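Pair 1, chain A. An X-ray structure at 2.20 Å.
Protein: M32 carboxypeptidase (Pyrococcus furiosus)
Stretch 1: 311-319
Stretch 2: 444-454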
# COMPACT_ATOMS: atom_id res chain seq x y z
N ARG A 311 -9.06 -11.69 -28.98
CA ARG A 311 -9.84 -11.26 -30.14
C ARG A 311 -10.13 -12.43 -31.09
O ARG A 311 -10.67 -12.23 -32.18
CB ARG A 311 -9.12 -10.13 -30.90
CG ARG A 311 -9.05 -8.82 -30.15
CD ARG A 311 -8.38 -7.75 -31.01
NE ARG A 311 -7.90 -6.64 -30.19
CZ ARG A 311 -8.64 -5.62 -29.78
NH1 ARG A 311 -9.91 -5.53 -30.09
NH2 ARG A 311 -8.08 -4.69 -29.02
N SER A 312 -9.76 -13.63 -30.66
CA SER A 312 -9.99 -14.83 -31.46
C SER A 312 -11.46 -15.26 -31.35
O SER A 312 -12.12 -15.00 -30.34
CB SER A 312 -9.09 -15.99 -30.99
OG SER A 312 -9.57 -16.55 -29.79
N LYS A 313 -11.96 -15.92 -32.39
CA LYS A 313 -13.35 -16.37 -32.41
C LYS A 313 -13.67 -17.29 -31.23
O LYS A 313 -14.76 -17.22 -30.66
CB LYS A 313 -13.62 -17.09 -33.72
CG LYS A 313 -15.05 -17.50 -33.92
CD LYS A 313 -15.91 -16.26 -33.98
CE LYS A 313 -17.34 -16.58 -34.32
NZ LYS A 313 -18.08 -15.31 -34.54
N GLU A 314 -12.71 -18.13 -30.88
CA GLU A 314 -12.87 -19.07 -29.77
C GLU A 314 -13.09 -18.38 -28.42
O GLU A 314 -13.97 -18.76 -27.65
CB GLU A 314 -11.66 -20.00 -29.69
CG GLU A 314 -11.44 -20.92 -30.87
CD GLU A 314 -10.97 -20.20 -32.12
OE1 GLU A 314 -10.12 -19.27 -32.01
OE2 GLU A 314 -11.43 -20.57 -33.21
N PHE A 315 -12.28 -17.37 -28.13
CA PHE A 315 -12.42 -16.65 -26.86
C PHE A 315 -13.82 -16.02 -26.82
O PHE A 315 -14.46 -15.96 -25.78
CB PHE A 315 -11.33 -15.56 -26.71
CG PHE A 315 -11.37 -14.85 -25.38
CD1 PHE A 315 -10.87 -15.46 -24.24
CD2 PHE A 315 -11.98 -13.60 -25.27
CE1 PHE A 315 -10.99 -14.85 -22.99
CE2 PHE A 315 -12.10 -12.98 -24.03
CZ PHE A 315 -11.60 -13.61 -22.88
N VAL A 316 -14.29 -15.56 -27.98
CA VAL A 316 -15.61 -14.95 -28.07
C VAL A 316 -16.72 -15.95 -27.75
O VAL A 316 -17.70 -15.61 -27.07
CB VAL A 316 -15.84 -14.33 -29.48
CG1 VAL A 316 -17.34 -14.08 -29.70
CG2 VAL A 316 -15.02 -13.03 -29.60
N GLU A 317 -16.59 -17.17 -28.28
CA GLU A 317 -17.59 -18.21 -28.03
C GLU A 317 -17.59 -18.60 -26.56
O GLU A 317 -18.64 -18.81 -25.97
CB GLU A 317 -17.31 -19.46 -28.88
CG GLU A 317 -17.51 -19.25 -30.37
CD GLU A 317 -17.05 -20.44 -31.20
OE1 GLU A 317 -17.17 -20.37 -32.44
OE2 GLU A 317 -16.55 -21.42 -30.60
N LEU A 318 -16.40 -18.66 -25.97
CA LEU A 318 -16.23 -19.01 -24.57
C LEU A 318 -16.89 -18.04 -23.59
O LEU A 318 -17.47 -18.45 -22.59
CB LEU A 318 -14.74 -19.09 -24.23
CG LEU A 318 -14.41 -19.16 -22.74
CD1 LEU A 318 -15.00 -20.45 -22.15
CD2 LEU A 318 -12.89 -19.09 -22.54
N ILE A 319 -16.79 -16.75 -23.89
CA ILE A 319 -17.34 -15.70 -23.04
C ILE A 319 -18.77 -15.29 -23.41
O ILE A 319 -19.50 -14.71 -22.60
CB ILE A 319 -16.45 -14.44 -23.10
CG1 ILE A 319 -14.97 -14.84 -23.08
CG2 ILE A 319 -16.75 -13.51 -21.93
CD1 ILE A 319 -14.58 -15.75 -21.93
N PHE A 444 -4.49 -25.57 -30.20
CA PHE A 444 -4.48 -24.30 -29.48
C PHE A 444 -5.89 -23.72 -29.40
O PHE A 444 -6.41 -23.49 -28.30
CB PHE A 444 -3.55 -23.31 -30.21
CG PHE A 444 -3.41 -21.98 -29.52
CD1 PHE A 444 -2.50 -21.80 -28.48
CD2 PHE A 444 -4.21 -20.90 -29.91
CE1 PHE A 444 -2.37 -20.55 -27.84
CE2 PHE A 444 -4.10 -19.65 -29.28
CZ PHE A 444 -3.18 -19.48 -28.24
N GLU A 445 -6.51 -23.50 -30.56
CA GLU A 445 -7.86 -22.94 -30.67
C GLU A 445 -8.90 -23.72 -29.88
O GLU A 445 -9.71 -23.14 -29.15
CB GLU A 445 -8.30 -22.91 -32.14
CG GLU A 445 -7.15 -22.87 -33.13
CD GLU A 445 -6.49 -21.52 -33.20
OE1 GLU A 445 -5.38 -21.42 -33.77
OE2 GLU A 445 -7.09 -20.55 -32.69
N GLU A 446 -8.88 -25.03 -30.04
CA GLU A 446 -9.82 -25.90 -29.35
C GLU A 446 -9.69 -25.75 -27.84
O GLU A 446 -10.69 -25.73 -27.12
CB GLU A 446 -9.59 -27.35 -29.79
CG GLU A 446 -10.49 -28.36 -29.12
CD GLU A 446 -10.28 -29.77 -29.66
OE1 GLU A 446 -10.72 -30.73 -28.99
OE2 GLU A 446 -9.68 -29.91 -30.75
N LYS A 447 -8.46 -25.64 -27.34
CA LYS A 447 -8.26 -25.48 -25.90
C LYS A 447 -8.80 -24.13 -25.40
O LYS A 447 -9.35 -24.05 -24.30
CB LYS A 447 -6.78 -25.63 -25.54
CG LYS A 447 -6.26 -27.06 -25.66
CD LYS A 447 -4.87 -27.22 -25.06
CE LYS A 447 -4.30 -28.61 -25.32
NZ LYS A 447 -5.19 -29.69 -24.83
N VAL A 448 -8.65 -23.07 -26.20
CA VAL A 448 -9.15 -21.76 -25.79
C VAL A 448 -10.68 -21.79 -25.65
O VAL A 448 -11.23 -21.34 -24.64
CB VAL A 448 -8.78 -20.66 -26.81
CG1 VAL A 448 -9.59 -19.38 -26.56
CG2 VAL A 448 -7.30 -20.36 -26.70
N ALA A 449 -11.34 -22.34 -26.66
CA ALA A 449 -12.79 -22.43 -26.67
C ALA A 449 -13.33 -23.23 -25.49
O ALA A 449 -14.47 -23.04 -25.09
CB ALA A 449 -13.28 -23.05 -27.98
N LYS A 450 -12.51 -24.11 -24.93
CA LYS A 450 -12.95 -24.92 -23.80
C LYS A 450 -12.42 -24.46 -22.45
O LYS A 450 -12.71 -25.07 -21.42
CB LYS A 450 -12.59 -26.39 -24.05
CG LYS A 450 -13.39 -27.02 -25.17
CD LYS A 450 -12.93 -28.44 -25.44
CE LYS A 450 -13.71 -29.06 -26.59
NZ LYS A 450 -13.13 -30.38 -26.96
N ALA A 451 -11.65 -23.38 -22.46
CA ALA A 451 -11.07 -22.81 -21.24
C ALA A 451 -9.95 -23.66 -20.66
O ALA A 451 -9.69 -23.62 -19.45
CB ALA A 451 -12.17 -22.57 -20.19
N GLU A 452 -9.28 -24.43 -21.51
CA GLU A 452 -8.16 -25.25 -21.06
C GLU A 452 -6.87 -24.48 -21.31
O GLU A 452 -6.15 -24.74 -22.29
CB GLU A 452 -8.15 -26.57 -21.83
CG GLU A 452 -9.35 -27.45 -21.53
CD GLU A 452 -9.42 -28.66 -22.44
OE1 GLU A 452 -8.39 -29.35 -22.60
OE2 GLU A 452 -10.50 -28.91 -23.00
N PHE A 453 -6.56 -23.55 -20.41
CA PHE A 453 -5.36 -22.73 -20.56
C PHE A 453 -4.09 -23.20 -19.87
O PHE A 453 -3.02 -22.65 -20.12
CB PHE A 453 -5.66 -21.31 -20.09
CG PHE A 453 -6.79 -20.66 -20.81
CD1 PHE A 453 -8.08 -20.68 -20.28
CD2 PHE A 453 -6.57 -20.02 -22.03
CE1 PHE A 453 -9.12 -20.06 -20.94
CE2 PHE A 453 -7.61 -19.40 -22.69
CZ PHE A 453 -8.90 -19.42 -22.15
N ASP A 454 -4.18 -24.21 -19.01
CA ASP A 454 -2.99 -24.67 -18.33
C ASP A 454 -1.83 -25.02 -19.27
O ASP A 454 -0.71 -24.57 -19.05
CB ASP A 454 -3.32 -25.86 -17.42
CG ASP A 454 -4.13 -25.44 -16.21
OD1 ASP A 454 -4.17 -24.23 -15.90
OD2 ASP A 454 -4.72 -26.32 -15.55

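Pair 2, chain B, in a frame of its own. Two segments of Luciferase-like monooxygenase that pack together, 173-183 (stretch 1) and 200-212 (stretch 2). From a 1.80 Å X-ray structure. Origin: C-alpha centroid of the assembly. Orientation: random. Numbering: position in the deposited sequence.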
# COMPACT_ATOMS: atom_id res chain seq x y z
N ALA B 173 0.01 -17.04 18.05
CA ALA B 173 0.07 -16.89 19.48
C ALA B 173 -0.71 -18.03 20.14
O ALA B 173 -1.42 -17.82 21.13
CB ALA B 173 -0.52 -15.57 19.86
N SER B 174 -0.55 -19.22 19.58
CA SER B 174 -1.28 -20.42 20.00
C SER B 174 -0.53 -21.65 19.56
O SER B 174 0.20 -21.64 18.57
CB SER B 174 -2.68 -20.42 19.40
OG SER B 174 -2.68 -20.65 18.00
N VAL B 175 -0.74 -22.75 20.28
CA VAL B 175 -0.17 -24.04 19.87
C VAL B 175 -0.75 -24.49 18.54
O VAL B 175 -0.03 -25.02 17.69
CB VAL B 175 -0.39 -25.13 20.95
CG1 VAL B 175 0.16 -26.48 20.49
CG2 VAL B 175 0.29 -24.73 22.23
N SER B 176 -2.02 -24.21 18.32
CA SER B 176 -2.67 -24.56 17.07
C SER B 176 -1.99 -23.90 15.85
O SER B 176 -1.79 -24.54 14.81
CB SER B 176 -4.16 -24.17 17.21
OG SER B 176 -4.63 -23.25 16.26
N SER B 177 -1.59 -22.64 15.99
CA SER B 177 -0.92 -21.96 14.86
C SER B 177 0.41 -22.59 14.56
O SER B 177 0.83 -22.66 13.42
CB SER B 177 -0.77 -20.43 15.18
OG SER B 177 0.02 -20.22 16.33
N ALA B 178 1.10 -23.01 15.61
CA ALA B 178 2.39 -23.61 15.48
C ALA B 178 2.26 -24.97 14.72
O ALA B 178 3.12 -25.31 13.93
CB ALA B 178 3.02 -23.81 16.85
N GLU B 179 1.19 -25.72 15.02
CA GLU B 179 0.87 -26.97 14.29
C GLU B 179 0.62 -26.70 12.83
O GLU B 179 1.09 -27.42 11.96
CB GLU B 179 -0.37 -27.65 14.90
CG GLU B 179 -0.08 -28.33 16.23
CD GLU B 179 -1.32 -28.70 17.05
OE1 GLU B 179 -2.47 -28.39 16.63
OE2 GLU B 179 -1.14 -29.30 18.13
N ALA B 180 -0.10 -25.62 12.54
CA ALA B 180 -0.40 -25.26 11.15
C ALA B 180 0.85 -24.85 10.39
O ALA B 180 1.10 -25.32 9.28
CB ALA B 180 -1.45 -24.16 11.10
N ALA B 181 1.70 -24.02 11.02
CA ALA B 181 2.94 -23.62 10.41
C ALA B 181 3.82 -24.80 10.13
O ALA B 181 4.48 -24.89 9.09
CB ALA B 181 3.67 -22.62 11.30
N ALA B 182 3.86 -25.73 11.09
CA ALA B 182 4.63 -26.98 10.92
C ALA B 182 4.11 -27.81 9.75
O ALA B 182 4.88 -28.22 8.88
CB ALA B 182 4.57 -27.79 12.20
N ARG B 183 2.81 -28.01 9.73
CA ARG B 183 2.15 -28.78 8.70
C ARG B 183 2.47 -28.23 7.32
O ARG B 183 2.68 -28.98 6.36
CB ARG B 183 0.65 -28.79 8.98
CG ARG B 183 -0.19 -29.60 8.02
CD ARG B 183 -1.62 -29.72 8.54
NE ARG B 183 -2.34 -28.47 8.35
CZ ARG B 183 -2.86 -27.71 9.32
NH1 ARG B 183 -2.78 -28.04 10.62
NH2 ARG B 183 -3.48 -26.58 8.97
N ARG B 200 6.85 -22.13 25.28
CA ARG B 200 7.70 -23.30 25.19
C ARG B 200 7.02 -24.43 24.41
O ARG B 200 7.62 -25.00 23.48
CB ARG B 200 8.11 -23.77 26.59
CG ARG B 200 8.99 -25.02 26.56
CD ARG B 200 9.35 -25.42 27.96
NE ARG B 200 10.36 -24.54 28.59
CZ ARG B 200 11.66 -24.62 28.39
NH1 ARG B 200 12.18 -25.48 27.54
NH2 ARG B 200 12.47 -23.83 29.05
N GLU B 201 5.79 -24.72 24.72
CA GLU B 201 5.06 -25.80 24.04
C GLU B 201 4.89 -25.52 22.55
O GLU B 201 5.09 -26.41 21.71
CB GLU B 201 3.69 -26.07 24.68
CG GLU B 201 2.89 -27.17 24.00
CD GLU B 201 1.50 -27.40 24.57
OE1 GLU B 201 1.13 -26.80 25.60
OE2 GLU B 201 0.76 -28.21 23.98
N ALA B 202 4.50 -24.29 22.23
CA ALA B 202 4.28 -23.90 20.85
C ALA B 202 5.54 -24.03 20.01
O ALA B 202 5.49 -24.60 18.93
CB ALA B 202 3.73 -22.47 20.76
N MSE B 203 6.66 -23.54 20.51
CA MSE B 203 7.90 -23.58 19.78
C MSE B 203 8.42 -25.02 19.68
O MSE B 203 8.97 -25.41 18.66
CB MSE B 203 8.91 -22.62 20.37
CG MSE B 203 8.40 -21.15 20.29
SE MSE B 203 8.59 -20.48 18.44
CE MSE B 203 10.41 -19.79 18.59
N ASP B 204 8.22 -25.80 20.73
CA ASP B 204 8.56 -27.26 20.68
C ASP B 204 7.73 -27.96 19.60
O ASP B 204 8.28 -28.71 18.80
CB ASP B 204 8.30 -27.93 22.03
CG ASP B 204 9.39 -27.63 23.06
OD1 ASP B 204 10.45 -27.11 22.67
OD2 ASP B 204 9.18 -27.93 24.26
N THR B 205 6.43 -27.71 19.61
CA THR B 205 5.48 -28.30 18.66
C THR B 205 5.80 -27.95 17.22
O THR B 205 5.80 -28.82 16.33
CB THR B 205 4.05 -27.88 18.99
OG1 THR B 205 3.70 -28.40 20.27
CG2 THR B 205 3.05 -28.40 17.97
N TYR B 206 6.11 -26.68 16.98
CA TYR B 206 6.51 -26.23 15.65
C TYR B 206 7.67 -27.05 15.11
O TYR B 206 7.64 -27.54 13.97
CB TYR B 206 6.91 -24.73 15.67
CG TYR B 206 7.47 -24.25 14.38
CD1 TYR B 206 6.71 -24.29 13.21
CD2 TYR B 206 8.73 -23.70 14.31
CE1 TYR B 206 7.22 -23.82 12.00
CE2 TYR B 206 9.24 -23.23 13.11
CZ TYR B 206 8.49 -23.29 11.97
OH TYR B 206 9.02 -22.82 10.78
N ARG B 207 8.71 -27.18 15.91
CA ARG B 207 9.91 -27.90 15.52
C ARG B 207 9.65 -29.39 15.37
O ARG B 207 10.08 -29.98 14.39
CB ARG B 207 11.04 -27.65 16.50
CG ARG B 207 11.65 -26.26 16.32
CD ARG B 207 12.72 -25.97 17.34
NE ARG B 207 12.14 -25.90 18.67
CZ ARG B 207 12.85 -25.87 19.78
NH1 ARG B 207 14.18 -25.87 19.72
NH2 ARG B 207 12.22 -25.81 20.95
N ALA B 208 8.96 -29.99 16.33
CA ALA B 208 8.70 -31.45 16.32
C ALA B 208 7.81 -31.90 15.13
O ALA B 208 8.13 -32.87 14.45
CB ALA B 208 8.06 -31.87 17.61
N ALA B 209 6.74 -31.15 14.87
CA ALA B 209 5.78 -31.48 13.82
C ALA B 209 6.18 -30.97 12.42
O ALA B 209 5.47 -31.22 11.44
CB ALA B 209 4.41 -30.95 14.20
N PHE B 210 7.31 -30.27 12.31
CA PHE B 210 7.65 -29.59 11.06
C PHE B 210 7.69 -30.56 9.89
O PHE B 210 8.41 -31.56 9.93
CB PHE B 210 8.99 -28.85 11.18
CG PHE B 210 9.28 -27.93 10.02
CD1 PHE B 210 8.63 -26.70 9.90
CD2 PHE B 210 10.19 -28.30 9.04
CE1 PHE B 210 8.89 -25.86 8.83
CE2 PHE B 210 10.45 -27.46 7.98
CZ PHE B 210 9.81 -26.22 7.87
N VAL B 211 7.01 -30.20 8.81
CA VAL B 211 7.11 -30.87 7.52
C VAL B 211 7.68 -29.90 6.49
O VAL B 211 7.05 -28.90 6.19
CB VAL B 211 5.73 -31.31 7.04
CG1 VAL B 211 5.81 -31.97 5.66
CG2 VAL B 211 5.09 -32.24 8.06
N PRO B 212 8.86 -30.20 5.93
CA PRO B 212 9.49 -29.31 4.97
C PRO B 212 8.53 -28.83 3.88
O PRO B 212 7.74 -29.61 3.37
CB PRO B 212 10.61 -30.18 4.38
CG PRO B 212 11.00 -31.06 5.53
CD PRO B 212 9.72 -31.36 6.26
O HOH W 1 4.60 -28.75 4.35

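In both pairs two helices run side by side in nearly the same direction, their axes crossing at -19° and approaching to 7.8 Å in pair 1 and 8.0 Å in pair 2; the N, CA and C atoms of 14 central residues superpose with an RMSD of 0.6 Å. The match sets S312(A) to I319(A) on S176(B) to R183(B), and F444(A) to A451(A) on E201(B) to A208(B). At the closest backbone approach within the matched region, E314(A) and A449(A) have CA atoms 4.6 Å apart, and the equivalent A178(B) and Y206(B) have CA atoms 4.9 Å apart. Such close spacing leaves little room between the helices, and the two pairs fill it differently.

At the E314(A)/A178(B) position CB points toward the partner helix in both. In pair 1 the glutamate packs through its aliphatic part: CB of E314(A) lies 3.9 Å from CB of A449(A), and its CG lies 3.3 Å from the carbonyl O of E445(A). Its carboxylate ends beside a like charge, OE1 of E314(A) being 3.4 Å from OE2 of E445(A); both are acceptors, so no hydrogen bond joins them. In pair 2 the methyl of A178(B) suffices, with CB 3.3 Å from O of A202(B) and 4.2 Å from CB of Y206(B).

The bulk changes sides at two matched positions. Small A449(A) corresponds to Y206(B), whereas L318(A) corresponds to A182(B). In pair 1 the leucine, chi1 t and chi2 p, reaches across: its CD2 is 3.5 Å from O of V448(A), and its CD1 is 4.0 Å from CB of A451(A). The CD2 of L318(A) also meets the edge of the F453(A) ring, 4.0 Å from CZ. In pair 2 the tyrosine supplies the volume from the second helix, CE1 of Y206(B) lying 3.8 Å from CB of A181(B) and CD1 of Y206(B) 4.2 Å from CB of A182(B). The short A182(B) side chain packs close, its CB 3.7 Å from CB of A209(B).

V448(A) and T205(B) are near-isosteric, with side-chain centres 0.5 Å apart after superposition, and both point toward the other helix. CG1 of V448(A) lies 4.2 Å from CB of F315(A); at the matching position, CG of E179(B) lies 3.6 Å from CG2 of T205(B). The threonine hydroxyl is satisfied within its own helix, OG1 of T205(B) donating to O of E201(B) at 2.8 Å.

The helix starts are offset. S312(A) and S174(B) are both N-caps, OG of S312(A) accepting from N of F315(A) at 3.3 Å and OG of S174(B) from N of S177(B) at 3.0 Å, yet S312(A) superposes on S176(B). No hydrogen bond crosses pair 1. One hydrogen bond crosses pair 2, N of V211(B) donating to O of A182(B) at 2.9 Å, and pair 2 buries more surface, 532 against 373 Å². In pair 1 A451(A), with positive phi, closes the second helix in a Schellman motif.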